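Local coordinates for protein thiosulfate sulfurtransferase RDL2, mitochondrial (Saccharomyces cerevisiae, PDB 6K6R) that catalyses the transfer of sulfane sulfur from thiosulfate to cyanide, giving thiocyanate and sulfite, as a single-domain mitochondrial rhodanese, at residues A[56-61]-A[73-78]. Residues are numbered along the deposited sequence; the frame is centred on the assembly and turned at random.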
loop_
_atom_site.group_PDB
_atom_site.type_symbol
_atom_site.label_atom_id
_atom_site.label_comp_id
_atom_site.label_asym_id
_atom_site.label_seq_id
_atom_site.Cartn_x
_atom_site.Cartn_y
_atom_site.Cartn_z
ATOM N N GLU A 56 -7.308 8.231 -1.898
ATOM C CA GLU A 56 -7.965 8.460 -3.170
ATOM C C GLU A 56 -6.984 9.096 -4.152
ATOM O O GLU A 56 -6.097 9.854 -3.749
ATOM C CB GLU A 56 -9.184 9.360 -2.986
ATOM C CG GLU A 56 -10.359 8.669 -2.318
ATOM C CD GLU A 56 -10.741 7.377 -3.013
ATOM O OE1 GLU A 56 -10.832 7.377 -4.258
ATOM O OE2 GLU A 56 -10.948 6.360 -2.318
ATOM N N PRO A 57 -7.113 8.792 -5.447
ATOM C CA PRO A 57 -6.218 9.418 -6.437
ATOM C C PRO A 57 -6.222 10.931 -6.363
ATOM O O PRO A 57 -5.234 11.572 -6.747
ATOM C CB PRO A 57 -6.774 8.916 -7.777
ATOM C CG PRO A 57 -7.510 7.669 -7.445
ATOM C CD PRO A 57 -8.075 7.870 -6.072
ATOM N N LYS A 58 -7.314 11.521 -5.869
ATOM C CA LYS A 58 -7.361 12.966 -5.680
ATOM C C LYS A 58 -6.298 13.427 -4.687
ATOM O O LYS A 58 -5.674 14.477 -4.881
ATOM C CB LYS A 58 -8.766 13.401 -5.234
ATOM C CG LYS A 58 -9.951 12.836 -6.061
ATOM C CD LYS A 58 -10.360 11.415 -5.660
ATOM C CE LYS A 58 -10.975 10.652 -6.828
ATOM N NZ LYS A 58 -11.164 9.204 -6.517
ATOM N N GLU A 59 -6.061 12.646 -3.630
ATOM C CA GLU A 59 -5.029 13.000 -2.661
ATOM C C GLU A 59 -3.628 12.661 -3.157
ATOM O O GLU A 59 -2.662 13.337 -2.785
ATOM C CB GLU A 59 -5.288 12.293 -1.329
ATOM C CG GLU A 59 -6.694 12.480 -0.793
ATOM C CD GLU A 59 -7.019 11.514 0.327
ATOM O OE1 GLU A 59 -7.814 10.578 0.094
ATOM O OE2 GLU A 59 -6.478 11.691 1.439
ATOM N N VAL A 60 -3.496 11.622 -3.987
ATOM C CA VAL A 60 -2.193 11.256 -4.528
ATOM C C VAL A 60 -1.644 12.339 -5.449
ATOM O O VAL A 60 -0.428 12.412 -5.661
ATOM C CB VAL A 60 -2.283 9.903 -5.259
ATOM C CG1 VAL A 60 -0.898 9.328 -5.498
ATOM C CG2 VAL A 60 -3.124 8.925 -4.455
ATOM N N LYS A 61 -2.512 13.194 -5.999
ATOM C CA LYS A 61 -2.042 14.290 -6.839
ATOM C C LYS A 61 -1.192 15.278 -6.051
ATOM O O LYS A 61 -0.290 15.908 -6.614
ATOM C CB LYS A 61 -3.230 15.011 -7.478
ATOM C CG LYS A 61 -4.044 14.153 -8.432
ATOM C CD LYS A 61 -3.287 13.879 -9.720
ATOM C CE LYS A 61 -4.234 13.477 -10.838
ATOM N NZ LYS A 61 -5.196 14.566 -11.168
ATOM N N VAL A 73 -9.056 2.489 -1.079
ATOM C CA VAL A 73 -9.931 1.593 -0.331
ATOM C C VAL A 73 -11.367 2.110 -0.326
ATOM O O VAL A 73 -12.318 1.327 -0.424
ATOM C CB VAL A 73 -9.383 1.391 1.096
ATOM C CG1 VAL A 73 -9.107 2.730 1.766
ATOM C CG2 VAL A 73 -10.339 0.551 1.930
ATOM N N ASN A 74 -11.551 3.429 -0.225
ATOM C CA ASN A 74 -12.897 3.992 -0.242
ATOM C C ASN A 74 -13.565 3.781 -1.595
ATOM O O ASN A 74 -14.726 3.363 -1.668
ATOM C CB ASN A 74 -12.854 5.481 0.105
ATOM C CG ASN A 74 -12.680 5.731 1.589
ATOM O OD1 ASN A 74 -12.902 4.844 2.412
ATOM N ND2 ASN A 74 -12.281 6.948 1.938
ATOM N N SER A 75 -12.844 4.063 -2.682
ATOM C CA SER A 75 -13.430 3.937 -4.013
ATOM C C SER A 75 -13.620 2.475 -4.400
ATOM O O SER A 75 -14.711 2.069 -4.814
ATOM C CB SER A 75 -12.560 4.658 -5.043
ATOM O OG SER A 75 -12.660 6.064 -4.899
ATOM N N ALA A 76 -12.567 1.667 -4.276
ATOM C CA ALA A 76 -12.579 0.272 -4.719
ATOM C C ALA A 76 -12.095 -0.634 -3.596
ATOM O O ALA A 76 -10.940 -1.079 -3.594
ATOM C CB ALA A 76 -11.724 0.088 -5.974
ATOM N N PRO A 77 -12.959 -0.934 -2.621
ATOM C CA PRO A 77 -12.559 -1.858 -1.547
ATOM C C PRO A 77 -12.407 -3.297 -2.010
ATOM O O PRO A 77 -11.648 -4.050 -1.389
ATOM C CB PRO A 77 -13.688 -1.717 -0.519
ATOM C CG PRO A 77 -14.861 -1.248 -1.312
ATOM C CD PRO A 77 -14.313 -0.394 -2.416
ATOM N N GLY A 78 -13.094 -3.704 -3.074
ATOM C CA GLY A 78 -12.937 -5.045 -3.602
ATOM C C GLY A 78 -11.912 -5.127 -4.715
ATOM O O GLY A 78 -11.939 -6.060 -5.523
HETATM O O HOH W 1 -9.623 5.887 0.266
#
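The carboxylate of E56 reaches across to S75 and N74, and both hydrogen bonds across the contact end on it. E56 is the N-cap residue of helix 57-60; the other side is the loop between strand 69-70 and helix 84-91. A bend at chi2 (-53°) turns the E56 carboxylate toward this loop. The two E56 oxygens divide the work. S75 OG lies only 2.3 Å from E56 OE1; it is the donor, but so short a distance is doubtful. OE2 accepts a weak bond from the backbone, S75 N to E56 OE2 at 3.0 Å, bent to 133° at the hydrogen. A water donates to E56 OE2 and accepts from N74 N, and N74 CB comes within 3.2 Å of E56 OE2. K58, in the first turn of the helix, bends at chi2 (82°), and its NZ forms a salt bridge with E56 OE1 at 2.9 Å, on the anti lone pair of that oxygen. E59 OE1 accepts from the backbone N of E56 at 3.1 Å and forms a salt bridge with R111 of helix 111-121. This surface contact joins the short helix after strand 49-53 to the loop after strand 69-70 in the rhodanese domain. K58 at OE1, with the water and S75 N at OE2, probably limits rotation of the carboxylate, and K58 should favour its charged form.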